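Local coordinates for protein ORF59 (Human herpesvirus 8, PDB 3HSL) that serves as the accessory subunit of the viral DNA polymerase in lytic replication, raising its processivity, probably as a sliding clamp, at residues 168-174 with 238-244; 198-203 with 244-248; 204-208 with 218-222; 280-286 with 298-304. Residue numbers count along the deposited sequence, not the author numbering.

Contact 1 of 4, residues 168-174 with 238-244; sequences TTRLLLC and SVDVGVV
Strands far apart in sequence can pair as closely as a hairpin, as 169-172 and 241-243 illustrate in a DNA-clamp fold: their axes run antiparallel (176°) and approach to 4.7 Å. Thr169 lies opposite Val244, its CG2 3.9 Å from Val244 CG1 and its CA 3.3 Å from Val243 O in a CA-H...O contact. Arg170 and Val243 form a hydrogen-bonded pair, Arg170 N to Val243 O 2.9 Å and Val243 N to Arg170 O 2.8 Å; with chi1 near 73° (p), the arginine side chain brings NH1 to 3.9 Å from Val243 CG2. Leu171 faces Gly242 as a non-hydrogen-bonded pair, CA to CA 4.3 Å, and its t rotamer carries CD1 to 3.3 Å from Val241 O, over Gly242, where a CB would lie only 3.4 Å from Leu171 CD1. Leu172 and Val241 make the second hydrogen-bonded pair, Leu172 N to Val241 O 2.8 Å and Val241 N to Leu172 O 3.0 Å, with side chains on the same face as Arg170 and Val243. Beyond Leu173, the backbone N of Cys174, the N-cap residue of helix 175-186, donates to Asp240 OD2 at 2.7 Å, while Asp240 OD1 bonds Thr177 OG1 in that helix. A buried carboxylate thus ties the start of strand 241-243 to the N-terminus of the helix that follows strand 169-172.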
loop_
_atom_site.group_PDB
_atom_site.type_symbol
_atom_site.label_atom_id
_atom_site.label_comp_id
_atom_site.label_asym_id
_atom_site.label_seq_id
_atom_site.Cartn_x
_atom_site.Cartn_y
_atom_site.Cartn_z
ATOM N N THR A 168 -24.729 -22.704 25.778
ATOM C CA THR A 168 -23.404 -22.962 25.181
ATOM C C THR A 168 -22.221 -22.961 26.163
ATOM O O THR A 168 -22.257 -22.319 27.211
ATOM C CB THR A 168 -23.099 -21.909 24.059
ATOM O OG1 THR A 168 -24.120 -21.959 23.054
ATOM C CG2 THR A 168 -21.770 -22.164 23.405
ATOM N N THR A 169 -21.179 -23.698 25.788
ATOM C CA THR A 169 -19.948 -23.796 26.549
ATOM C C THR A 169 -19.091 -22.615 26.124
ATOM O O THR A 169 -18.681 -22.528 24.971
ATOM C CB THR A 169 -19.217 -25.109 26.227
ATOM O OG1 THR A 169 -20.031 -26.214 26.637
ATOM C CG2 THR A 169 -17.898 -25.192 26.945
ATOM N N ARG A 170 -18.821 -21.703 27.050
ATOM C CA ARG A 170 -18.009 -20.544 26.714
ATOM C C ARG A 170 -17.031 -20.228 27.833
ATOM O O ARG A 170 -17.279 -20.548 28.995
ATOM C CB ARG A 170 -18.882 -19.330 26.325
ATOM C CG ARG A 170 -19.625 -18.641 27.451
ATOM C CD ARG A 170 -20.616 -17.600 26.956
ATOM N NE ARG A 170 -21.822 -18.208 26.386
ATOM C CZ ARG A 170 -22.912 -18.538 27.098
ATOM N NH1 ARG A 170 -22.969 -18.327 28.410
ATOM N NH2 ARG A 170 -23.962 -19.087 26.500
ATOM N N LEU A 171 -15.920 -19.597 27.453
ATOM C CA LEU A 171 -14.836 -19.225 28.357
ATOM C C LEU A 171 -14.319 -17.799 28.149
ATOM O O LEU A 171 -14.140 -17.364 27.007
ATOM C CB LEU A 171 -13.668 -20.184 28.140
ATOM C CG LEU A 171 -12.370 -19.954 28.920
ATOM C CD1 LEU A 171 -12.562 -20.186 30.422
ATOM C CD2 LEU A 171 -11.270 -20.846 28.392
ATOM N N LEU A 172 -14.081 -17.084 29.255
ATOM C CA LEU A 172 -13.549 -15.713 29.216
ATOM C C LEU A 172 -12.352 -15.604 30.151
ATOM O O LEU A 172 -12.497 -15.654 31.375
ATOM C CB LEU A 172 -14.605 -14.676 29.576
ATOM C CG LEU A 172 -14.106 -13.231 29.477
ATOM C CD1 LEU A 172 -13.575 -12.894 28.095
ATOM C CD2 LEU A 172 -15.194 -12.264 29.866
ATOM N N LEU A 173 -11.165 -15.452 29.565
ATOM C CA LEU A 173 -9.941 -15.385 30.360
ATOM C C LEU A 173 -9.540 -13.952 30.552
ATOM O O LEU A 173 -9.779 -13.126 29.671
ATOM C CB LEU A 173 -8.780 -16.077 29.638
ATOM C CG LEU A 173 -9.061 -17.308 28.782
ATOM C CD1 LEU A 173 -9.576 -16.800 27.370
ATOM C CD2 LEU A 173 -7.797 -18.156 28.602
ATOM N N CYS A 174 -8.931 -13.653 31.696
ATOM C CA CYS A 174 -8.461 -12.307 31.974
ATOM C C CYS A 174 -7.204 -11.990 31.154
ATOM O O CYS A 174 -6.658 -12.855 30.471
ATOM C CB CYS A 174 -8.207 -12.115 33.475
ATOM S SG CYS A 174 -7.022 -13.256 34.264
ATOM N N SER A 238 -9.213 -10.057 37.381
ATOM C CA SER A 238 -8.054 -10.873 37.756
ATOM C C SER A 238 -8.385 -12.364 37.841
ATOM O O SER A 238 -7.549 -13.177 38.263
ATOM C CB SER A 238 -7.522 -10.411 39.104
ATOM O OG SER A 238 -7.205 -9.041 39.056
ATOM N N VAL A 239 -9.604 -12.719 37.443
ATOM C CA VAL A 239 -10.067 -14.108 37.495
ATOM C C VAL A 239 -10.668 -14.561 36.159
ATOM O O VAL A 239 -11.283 -13.775 35.438
ATOM C CB VAL A 239 -11.006 -14.364 38.742
ATOM C CG1 VAL A 239 -12.154 -13.353 38.813
ATOM C CG2 VAL A 239 -11.519 -15.817 38.790
ATOM N N ASP A 240 -10.477 -15.838 35.850
ATOM C CA ASP A 240 -10.956 -16.444 34.611
ATOM C C ASP A 240 -12.309 -17.111 34.833
ATOM O O ASP A 240 -12.461 -17.967 35.707
ATOM C CB ASP A 240 -9.904 -17.438 34.142
ATOM C CG ASP A 240 -8.532 -16.791 33.984
ATOM O OD1 ASP A 240 -7.547 -17.383 34.473
ATOM O OD2 ASP A 240 -8.437 -15.694 33.386
ATOM N N VAL A 241 -13.294 -16.715 34.033
ATOM C CA VAL A 241 -14.651 -17.244 34.183
ATOM C C VAL A 241 -15.099 -18.129 33.001
ATOM O O VAL A 241 -14.577 -18.002 31.895
ATOM C CB VAL A 241 -15.644 -16.077 34.450
ATOM C CG1 VAL A 241 -17.007 -16.607 34.820
ATOM C CG2 VAL A 241 -15.150 -15.215 35.609
ATOM N N GLY A 242 -16.063 -19.020 33.248
ATOM C CA GLY A 242 -16.575 -19.921 32.211
ATOM C C GLY A 242 -17.896 -20.609 32.512
ATOM O O GLY A 242 -18.311 -20.698 33.660
ATOM N N VAL A 243 -18.553 -21.096 31.464
ATOM C CA VAL A 243 -19.836 -21.804 31.571
ATOM C C VAL A 243 -19.658 -23.077 30.761
ATOM O O VAL A 243 -19.172 -23.026 29.627
ATOM C CB VAL A 243 -21.006 -21.007 30.949
ATOM C CG1 VAL A 243 -22.323 -21.737 31.164
ATOM C CG2 VAL A 243 -21.091 -19.618 31.532
ATOM N N VAL A 244 -20.045 -24.218 31.324
ATOM C CA VAL A 244 -19.875 -25.493 30.623
ATOM C C VAL A 244 -20.959 -26.509 30.946
ATOM O O VAL A 244 -21.153 -26.855 32.120
ATOM C CB VAL A 244 -18.534 -26.182 31.044
ATOM C CG1 VAL A 244 -18.273 -27.404 30.187
ATOM C CG2 VAL A 244 -17.354 -25.223 30.935
#

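Contact 2 of 4, residues 198-203 with 244-248; sequences VSVSET and VHTDA
Val200 N donates to Ala248 O at 2.7 Å and Ala248 N returns a bond to Val200 O at 2.9 Å, so one antiparallel hydrogen-bonded pair, CA to CA 4.8 Å, fastens the start of strand 248-253 to strand 195-201 at the edge of the large mixed sheet. Where regular pairing stops, a side chain takes over: Asp247, with chi1 near -77° (m), presents OD1 to Glu202 N at 2.8 Å. Asp247 CA meanwhile makes a CA-H...O contact of 3.1 Å with Val200 O. Before this point the segment 244-248 is a loop that turns from strand 241-243, and the extended side chain of Glu202 (chi1 and chi2 both t) reaches along it, CG lying 3.6 Å from Val244 O. Val200 and Ala248 project to the same face, where Val244 packs against Val200. Val200 CB is 4.0 Å from Ala248 CB, and Phe220 and Thr169 touch both valines, while Trp276 of strand 270-276 packs against Val200 and Ala248. The pairing continues beyond the segments with Val198 and Ser250. At the tightest point of the apolar filling, two t-rotamer valines bring Val200 CG1 to 3.4 Å from Val244 CG2.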
loop_
_atom_site.group_PDB
_atom_site.type_symbol
_atom_site.label_atom_id
_atom_site.label_comp_id
_atom_site.label_asym_id
_atom_site.label_seq_id
_atom_site.Cartn_x
_atom_site.Cartn_y
_atom_site.Cartn_z
ATOM N N VAL A 198 -8.251 -28.303 21.850
ATOM C CA VAL A 198 -8.675 -27.437 22.944
ATOM C C VAL A 198 -9.821 -28.196 23.586
ATOM O O VAL A 198 -10.766 -28.554 22.908
ATOM C CB VAL A 198 -9.246 -26.126 22.391
ATOM C CG1 VAL A 198 -9.468 -25.101 23.502
ATOM C CG2 VAL A 198 -8.300 -25.516 21.343
ATOM N N SER A 199 -9.773 -28.462 24.877
ATOM C CA SER A 199 -10.881 -29.194 25.474
ATOM C C SER A 199 -11.353 -28.523 26.740
ATOM O O SER A 199 -10.636 -27.705 27.317
ATOM C CB SER A 199 -10.527 -30.659 25.737
ATOM O OG SER A 199 -9.473 -30.758 26.656
ATOM N N VAL A 200 -12.557 -28.868 27.170
ATOM C CA VAL A 200 -13.120 -28.276 28.351
ATOM C C VAL A 200 -13.741 -29.388 29.142
ATOM O O VAL A 200 -14.504 -30.200 28.608
ATOM C CB VAL A 200 -14.216 -27.226 28.002
ATOM C CG1 VAL A 200 -14.727 -26.538 29.246
ATOM C CG2 VAL A 200 -13.677 -26.170 27.076
ATOM N N SER A 201 -13.401 -29.414 30.422
ATOM C CA SER A 201 -13.892 -30.390 31.357
ATOM C C SER A 201 -14.964 -29.772 32.223
ATOM O O SER A 201 -14.741 -28.715 32.814
ATOM C CB SER A 201 -12.756 -30.797 32.271
ATOM O OG SER A 201 -13.277 -31.517 33.360
ATOM N N GLU A 202 -16.125 -30.403 32.312
ATOM C CA GLU A 202 -17.155 -29.853 33.165
ATOM C C GLU A 202 -16.862 -30.265 34.624
ATOM O O GLU A 202 -17.079 -29.472 35.545
ATOM C CB GLU A 202 -18.549 -30.296 32.734
ATOM C CG GLU A 202 -19.636 -29.739 33.645
ATOM C CD GLU A 202 -20.994 -30.392 33.455
ATOM O OE1 GLU A 202 -21.784 -30.339 34.421
ATOM O OE2 GLU A 202 -21.283 -30.959 32.369
ATOM N N THR A 203 -16.373 -31.494 34.823
ATOM C CA THR A 203 -16.043 -32.005 36.163
ATOM C C THR A 203 -15.072 -31.065 36.869
ATOM O O THR A 203 -15.371 -30.530 37.941
ATOM C CB THR A 203 -15.423 -33.426 36.115
ATOM O OG1 THR A 203 -16.351 -34.338 35.526
ATOM C CG2 THR A 203 -15.062 -33.920 37.519
ATOM N N VAL A 244 -20.045 -24.218 31.324
ATOM C CA VAL A 244 -19.875 -25.493 30.623
ATOM C C VAL A 244 -20.959 -26.509 30.946
ATOM O O VAL A 244 -21.153 -26.855 32.120
ATOM C CB VAL A 244 -18.534 -26.182 31.044
ATOM C CG1 VAL A 244 -18.273 -27.404 30.187
ATOM C CG2 VAL A 244 -17.354 -25.223 30.935
ATOM N N HIS A 245 -21.673 -26.998 29.935
ATOM C CA HIS A 245 -22.670 -28.037 30.246
ATOM C C HIS A 245 -22.360 -29.470 29.782
ATOM O O HIS A 245 -23.059 -30.408 30.151
ATOM C CB HIS A 245 -24.141 -27.592 30.103
ATOM C CG HIS A 245 -24.646 -26.839 31.300
ATOM N ND1 HIS A 245 -24.694 -25.459 31.361
ATOM C CD2 HIS A 245 -25.121 -27.287 32.491
ATOM C CE1 HIS A 245 -25.180 -25.093 32.536
ATOM N NE2 HIS A 245 -25.446 -26.182 33.240
ATOM N N THR A 246 -21.312 -29.621 28.981
ATOM C CA THR A 246 -20.869 -30.930 28.506
ATOM C C THR A 246 -19.399 -30.746 28.205
ATOM O O THR A 246 -18.983 -29.656 27.831
ATOM C CB THR A 246 -21.532 -31.357 27.163
ATOM O OG1 THR A 246 -22.935 -31.096 27.192
ATOM C CG2 THR A 246 -21.273 -32.847 26.857
ATOM N N ASP A 247 -18.607 -31.797 28.364
ATOM C CA ASP A 247 -17.213 -31.696 28.030
ATOM C C ASP A 247 -17.139 -31.325 26.569
ATOM O O ASP A 247 -17.968 -31.750 25.772
ATOM C CB ASP A 247 -16.461 -32.997 28.314
ATOM C CG ASP A 247 -16.165 -33.190 29.786
ATOM O OD1 ASP A 247 -16.751 -32.474 30.613
ATOM O OD2 ASP A 247 -15.343 -34.057 30.125
ATOM N N ALA A 248 -16.142 -30.525 26.223
ATOM C CA ALA A 248 -15.937 -30.078 24.858
ATOM C C ALA A 248 -14.531 -30.450 24.428
ATOM O O ALA A 248 -13.615 -30.489 25.251
ATOM C CB ALA A 248 -16.114 -28.585 24.777
#

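Contact 3 of 4, residues 204-208 with 218-222; sequences LSIVT and IDFKP
An inverse gamma turn centred on Ser205 (phi -88°, psi 76°) interrupts the approach to the hairpin of strands 206-211 and 214-222, and it sets its own carbonyl to meet the partner strand: Phe220 N donates to Ser205 O at 2.8 Å. The turn's closing bond, Ile206 N to Leu204 O at 2.8 Å, is weak. Deeper in the hairpin the pairing is regular and antiparallel. Val207 and Ile218 are a hydrogen-bonded pair, Val207 N to Ile218 O 2.9 Å and Ile218 N to Val207 O 3.0 Å, whereas Ile206 and Asp219 form the non-hydrogen-bonded pair, CA to CA 4.3 Å. CA-H...O contacts reinforce it, Asp219 CA to Ser205 O 3.1 Å and Ile206 CA to Ile218 O 3.3 Å. Phe220 occupies a break within strand 214-222, and its p rotamer (chi1 58°) swings the ring back over segment 204-208, where CE2 lies 3.5 Å from Val207 CG2. The same ring also touches Leu171, Val200 and Val244, so an irregular residue in one strand helps fill the core shared by several. Pro222 closes the outer end, its CG 3.3 Å from Ser205 OG. In the CH-pi contact, Ser205 CB stands 3.9 Å from the Phe220 ring centroid, 17° off the ring normal.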
loop_
_atom_site.group_PDB
_atom_site.type_symbol
_atom_site.label_atom_id
_atom_site.label_comp_id
_atom_site.label_asym_id
_atom_site.label_seq_id
_atom_site.Cartn_x
_atom_site.Cartn_y
_atom_site.Cartn_z
ATOM N N LEU A 204 -13.911 -30.876 36.255
ATOM C CA LEU A 204 -12.885 -29.992 36.771
ATOM C C LEU A 204 -13.234 -28.747 36.005
ATOM O O LEU A 204 -13.618 -28.858 34.842
ATOM C CB LEU A 204 -11.525 -30.496 36.297
ATOM C CG LEU A 204 -11.274 -32.015 36.449
ATOM C CD1 LEU A 204 -9.963 -32.439 35.794
ATOM C CD2 LEU A 204 -11.344 -32.501 37.927
ATOM N N SER A 205 -13.137 -27.555 36.565
ATOM C CA SER A 205 -13.470 -26.426 35.685
ATOM C C SER A 205 -12.167 -26.067 34.976
ATOM O O SER A 205 -11.515 -25.067 35.314
ATOM C CB SER A 205 -14.076 -25.271 36.457
ATOM O OG SER A 205 -15.263 -25.708 37.087
ATOM N N ILE A 206 -11.799 -26.897 33.992
ATOM C CA ILE A 206 -10.532 -26.743 33.278
ATOM C C ILE A 206 -10.556 -26.898 31.762
ATOM O O ILE A 206 -11.234 -27.774 31.220
ATOM C CB ILE A 206 -9.510 -27.784 33.812
ATOM C CG1 ILE A 206 -9.256 -27.588 35.304
ATOM C CG2 ILE A 206 -8.196 -27.699 33.071
ATOM C CD1 ILE A 206 -8.286 -28.574 35.855
ATOM N N VAL A 207 -9.795 -26.031 31.097
ATOM C CA VAL A 207 -9.638 -26.017 29.654
ATOM C C VAL A 207 -8.189 -26.296 29.371
ATOM O O VAL A 207 -7.316 -25.634 29.943
ATOM C CB VAL A 207 -9.912 -24.643 29.110
ATOM C CG1 VAL A 207 -9.584 -24.577 27.605
ATOM C CG2 VAL A 207 -11.359 -24.286 29.392
ATOM N N THR A 208 -7.900 -27.257 28.499
ATOM C CA THR A 208 -6.497 -27.532 28.245
ATOM C C THR A 208 -6.150 -27.403 26.757
ATOM O O THR A 208 -6.915 -27.814 25.888
ATOM C CB THR A 208 -6.051 -28.911 28.821
ATOM O OG1 THR A 208 -6.020 -29.924 27.823
ATOM C CG2 THR A 208 -6.907 -29.327 29.994
ATOM N N ILE A 218 -5.575 -24.581 32.185
ATOM C CA ILE A 218 -6.118 -23.359 32.761
ATOM C C ILE A 218 -7.428 -23.671 33.481
ATOM O O ILE A 218 -8.327 -24.288 32.905
ATOM C CB ILE A 218 -6.408 -22.293 31.693
ATOM C CG1 ILE A 218 -5.128 -21.915 30.935
ATOM C CG2 ILE A 218 -7.052 -21.067 32.341
ATOM C CD1 ILE A 218 -5.345 -20.947 29.801
ATOM N N ASP A 219 -7.550 -23.256 34.735
ATOM C CA ASP A 219 -8.804 -23.490 35.441
ATOM C C ASP A 219 -9.626 -22.202 35.461
ATOM O O ASP A 219 -9.079 -21.111 35.315
ATOM C CB ASP A 219 -8.607 -24.099 36.837
ATOM C CG ASP A 219 -7.772 -23.234 37.756
ATOM O OD1 ASP A 219 -7.143 -22.268 37.284
ATOM O OD2 ASP A 219 -7.747 -23.532 38.972
ATOM N N PHE A 220 -10.936 -22.329 35.639
ATOM C CA PHE A 220 -11.821 -21.164 35.664
ATOM C C PHE A 220 -12.951 -21.306 36.681
ATOM O O PHE A 220 -13.289 -22.415 37.094
ATOM C CB PHE A 220 -12.402 -20.906 34.260
ATOM C CG PHE A 220 -13.171 -22.072 33.693
ATOM C CD1 PHE A 220 -14.524 -22.241 33.980
ATOM C CD2 PHE A 220 -12.542 -23.001 32.870
ATOM C CE1 PHE A 220 -15.235 -23.317 33.459
ATOM C CE2 PHE A 220 -13.236 -24.061 32.351
ATOM C CZ PHE A 220 -14.588 -24.225 32.644
ATOM N N LYS A 221 -13.533 -20.183 37.086
ATOM C CA LYS A 221 -14.652 -20.229 38.022
ATOM C C LYS A 221 -15.911 -20.288 37.146
ATOM O O LYS A 221 -16.166 -19.376 36.340
ATOM C CB LYS A 221 -14.670 -19.026 38.979
ATOM N N PRO A 222 -16.699 -21.366 37.291
ATOM C CA PRO A 222 -17.910 -21.491 36.492
ATOM C C PRO A 222 -19.090 -20.756 37.127
ATOM O O PRO A 222 -19.304 -20.883 38.339
ATOM C CB PRO A 222 -18.161 -22.999 36.491
ATOM C CG PRO A 222 -17.581 -23.485 37.789
ATOM C CD PRO A 222 -16.501 -22.518 38.194
#

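Contact 4 of 4, residues 280-286 with 298-304; sequences EILEVEG and LSVLLLE
Leu282, Val284, Val300 and Leu302 supply the apolar centre, all directed to one face of two antiparallel strands whose axes run 166° apart and approach to 4.6 Å. Leu302 (m, t) puts CD1 3.8 Å from Leu282 CD2 and 4.0 Å from Val284 CG2, and helix 254-263 packs against Val284, Val300 and Leu302. Backbone bonds flank these side chains: Val284 N to Val300 O 2.9 Å, Val300 N to Val284 O 2.8 Å, Leu302 N to Leu282 O 2.7 Å, and a weak Leu282 N to Leu302 O of 3.4 Å; Gly286 N adds a bond to Leu298 O at 2.8 Å. The reverse face, bearing the non-hydrogen-bonded pairs Glu283-Leu301 and Glu285-Ser299, is more polar. There, extended Glu283 accepts from Ser299, OG to OE2 2.7 Å, while its OE1 bonds His277 NE2. At the frayed end, Glu280 OE1 and Glu304 OE2, like charges, are 4.2 Å apart. Such two-faced pairing, helix on one side, is typical of a beta hairpin within the sheet of a DNA clamp.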
loop_
_atom_site.group_PDB
_atom_site.type_symbol
_atom_site.label_atom_id
_atom_site.label_comp_id
_atom_site.label_asym_id
_atom_site.label_seq_id
_atom_site.Cartn_x
_atom_site.Cartn_y
_atom_site.Cartn_z
ATOM N N GLU A 280 -19.725 -28.250 15.858
ATOM C CA GLU A 280 -18.267 -28.466 15.649
ATOM C C GLU A 280 -17.384 -27.195 15.576
ATOM O O GLU A 280 -16.174 -27.295 15.351
ATOM C CB GLU A 280 -18.052 -29.276 14.340
ATOM C CG GLU A 280 -18.698 -30.673 14.277
ATOM C CD GLU A 280 -17.951 -31.753 15.077
ATOM O OE1 GLU A 280 -16.714 -31.885 14.916
ATOM O OE2 GLU A 280 -18.604 -32.472 15.860
ATOM N N ILE A 281 -17.964 -26.010 15.762
ATOM C CA ILE A 281 -17.183 -24.777 15.645
ATOM C C ILE A 281 -16.786 -24.017 16.910
ATOM O O ILE A 281 -17.636 -23.673 17.727
ATOM C CB ILE A 281 -17.824 -23.796 14.614
ATOM C CG1 ILE A 281 -17.773 -24.416 13.221
ATOM C CG2 ILE A 281 -17.087 -22.465 14.562
ATOM C CD1 ILE A 281 -18.201 -23.464 12.098
ATOM N N LEU A 282 -15.477 -23.773 17.041
ATOM C CA LEU A 282 -14.898 -23.005 18.144
ATOM C C LEU A 282 -14.779 -21.540 17.675
ATOM O O LEU A 282 -14.070 -21.247 16.710
ATOM C CB LEU A 282 -13.528 -23.570 18.574
ATOM C CG LEU A 282 -12.727 -22.771 19.631
ATOM C CD1 LEU A 282 -13.509 -22.551 20.919
ATOM C CD2 LEU A 282 -11.364 -23.365 19.956
ATOM N N GLU A 283 -15.469 -20.628 18.353
ATOM C CA GLU A 283 -15.444 -19.226 17.977
ATOM C C GLU A 283 -14.624 -18.380 18.936
ATOM O O GLU A 283 -14.792 -18.443 20.152
ATOM C CB GLU A 283 -16.872 -18.679 17.881
ATOM C CG GLU A 283 -16.980 -17.221 17.432
ATOM C CD GLU A 283 -18.432 -16.708 17.258
ATOM O OE1 GLU A 283 -19.386 -17.278 17.833
ATOM O OE2 GLU A 283 -18.621 -15.706 16.527
ATOM N N VAL A 284 -13.727 -17.584 18.378
ATOM C CA VAL A 284 -12.911 -16.673 19.161
ATOM C C VAL A 284 -13.640 -15.356 18.985
ATOM O O VAL A 284 -13.702 -14.847 17.869
ATOM C CB VAL A 284 -11.489 -16.576 18.608
ATOM C CG1 VAL A 284 -10.737 -15.441 19.273
ATOM C CG2 VAL A 284 -10.769 -17.912 18.789
ATOM N N GLU A 285 -14.191 -14.802 20.063
ATOM C CA GLU A 285 -14.939 -13.552 19.953
ATOM C C GLU A 285 -14.394 -12.394 20.759
ATOM O O GLU A 285 -14.021 -12.546 21.926
ATOM C CB GLU A 285 -16.411 -13.754 20.324
ATOM C CG GLU A 285 -17.215 -12.481 20.197
ATOM C CD GLU A 285 -18.692 -12.661 20.435
ATOM O OE1 GLU A 285 -19.477 -11.812 19.960
ATOM O OE2 GLU A 285 -19.092 -13.641 21.089
ATOM N N GLY A 286 -14.358 -11.235 20.116
ATOM C CA GLY A 286 -13.915 -10.027 20.748
ATOM C C GLY A 286 -15.038 -9.668 21.693
ATOM O O GLY A 286 -16.158 -9.386 21.262
ATOM N N LEU A 298 -17.006 -8.625 16.311
ATOM C CA LEU A 298 -15.760 -9.138 15.768
ATOM C C LEU A 298 -15.475 -10.540 16.297
ATOM O O LEU A 298 -15.389 -10.744 17.512
ATOM C CB LEU A 298 -14.595 -8.216 16.145
ATOM C CG LEU A 298 -13.187 -8.600 15.643
ATOM C CD1 LEU A 298 -13.138 -8.600 14.127
ATOM C CD2 LEU A 298 -12.074 -7.707 16.188
ATOM N N SER A 299 -15.326 -11.513 15.401
ATOM C CA SER A 299 -15.010 -12.865 15.856
ATOM C C SER A 299 -14.358 -13.637 14.743
ATOM O O SER A 299 -14.327 -13.177 13.619
ATOM C CB SER A 299 -16.259 -13.611 16.316
ATOM O OG SER A 299 -17.074 -13.931 15.213
ATOM N N VAL A 300 -13.838 -14.813 15.069
ATOM C CA VAL A 300 -13.195 -15.681 14.097
ATOM C C VAL A 300 -13.701 -17.089 14.359
ATOM O O VAL A 300 -13.583 -17.589 15.458
ATOM C CB VAL A 300 -11.656 -15.685 14.236
ATOM C CG1 VAL A 300 -11.049 -16.581 13.205
ATOM C CG2 VAL A 300 -11.054 -14.261 14.119
ATOM N N LEU A 301 -14.268 -17.725 13.348
ATOM C CA LEU A 301 -14.762 -19.081 13.471
ATOM C C LEU A 301 -13.615 -20.024 13.162
ATOM O O LEU A 301 -13.042 -19.961 12.071
ATOM C CB LEU A 301 -15.881 -19.316 12.473
ATOM C CG LEU A 301 -17.057 -18.353 12.604
ATOM C CD1 LEU A 301 -18.126 -18.640 11.584
ATOM C CD2 LEU A 301 -17.631 -18.410 13.997
ATOM N N LEU A 302 -13.273 -20.894 14.113
ATOM C CA LEU A 302 -12.191 -21.857 13.913
ATOM C C LEU A 302 -12.792 -23.152 13.452
ATOM O O LEU A 302 -13.606 -23.758 14.157
ATOM C CB LEU A 302 -11.385 -22.084 15.188
ATOM C CG LEU A 302 -10.651 -20.885 15.774
ATOM C CD1 LEU A 302 -9.931 -21.369 17.007
ATOM C CD2 LEU A 302 -9.662 -20.262 14.799
ATOM N N LEU A 303 -12.391 -23.579 12.267
ATOM C CA LEU A 303 -12.905 -24.815 11.709
ATOM C C LEU A 303 -12.213 -26.035 12.269
ATOM O O LEU A 303 -11.001 -26.042 12.505
ATOM C CB LEU A 303 -12.829 -24.786 10.188
ATOM C CG LEU A 303 -13.744 -23.734 9.564
ATOM C CD1 LEU A 303 -13.406 -23.458 8.108
ATOM C CD2 LEU A 303 -15.188 -24.162 9.735
ATOM N N GLU A 304 -13.024 -27.067 12.473
ATOM C CA GLU A 304 -12.604 -28.342 13.009
ATOM C C GLU A 304 -11.654 -28.897 11.951
ATOM O O GLU A 304 -11.941 -28.806 10.759
ATOM C CB GLU A 304 -13.856 -29.209 13.158
ATOM C CG GLU A 304 -13.881 -30.216 14.328
ATOM C CD GLU A 304 -12.852 -31.323 14.267
ATOM O OE1 GLU A 304 -12.330 -31.617 13.167
ATOM O OE2 GLU A 304 -12.574 -31.902 15.345
#

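Overall arrangement
Read from the N terminus, the chain enters contact 1 on 168-174, passes through helix 175-186 and reaches contact 2 on 198-203. Contact 3 follows at once, its short hairpin nested within the loops that contacts 1 and 2 close. Residues 238-244 then complete contact 1, and 244-248 complete contact 2; these loops therefore cross, sharing Val244. Bonding between Lys221 and both Asp240 and Gly242 joins contact 3 to contact 1, and strands 195-201 and 206-211 join it to contact 2. Contact 4 comes later, in series, closing its own hairpin nearer the centre of the chain; strand 270-276 bridges it to 169-172, uniting all four in one mixed sheet.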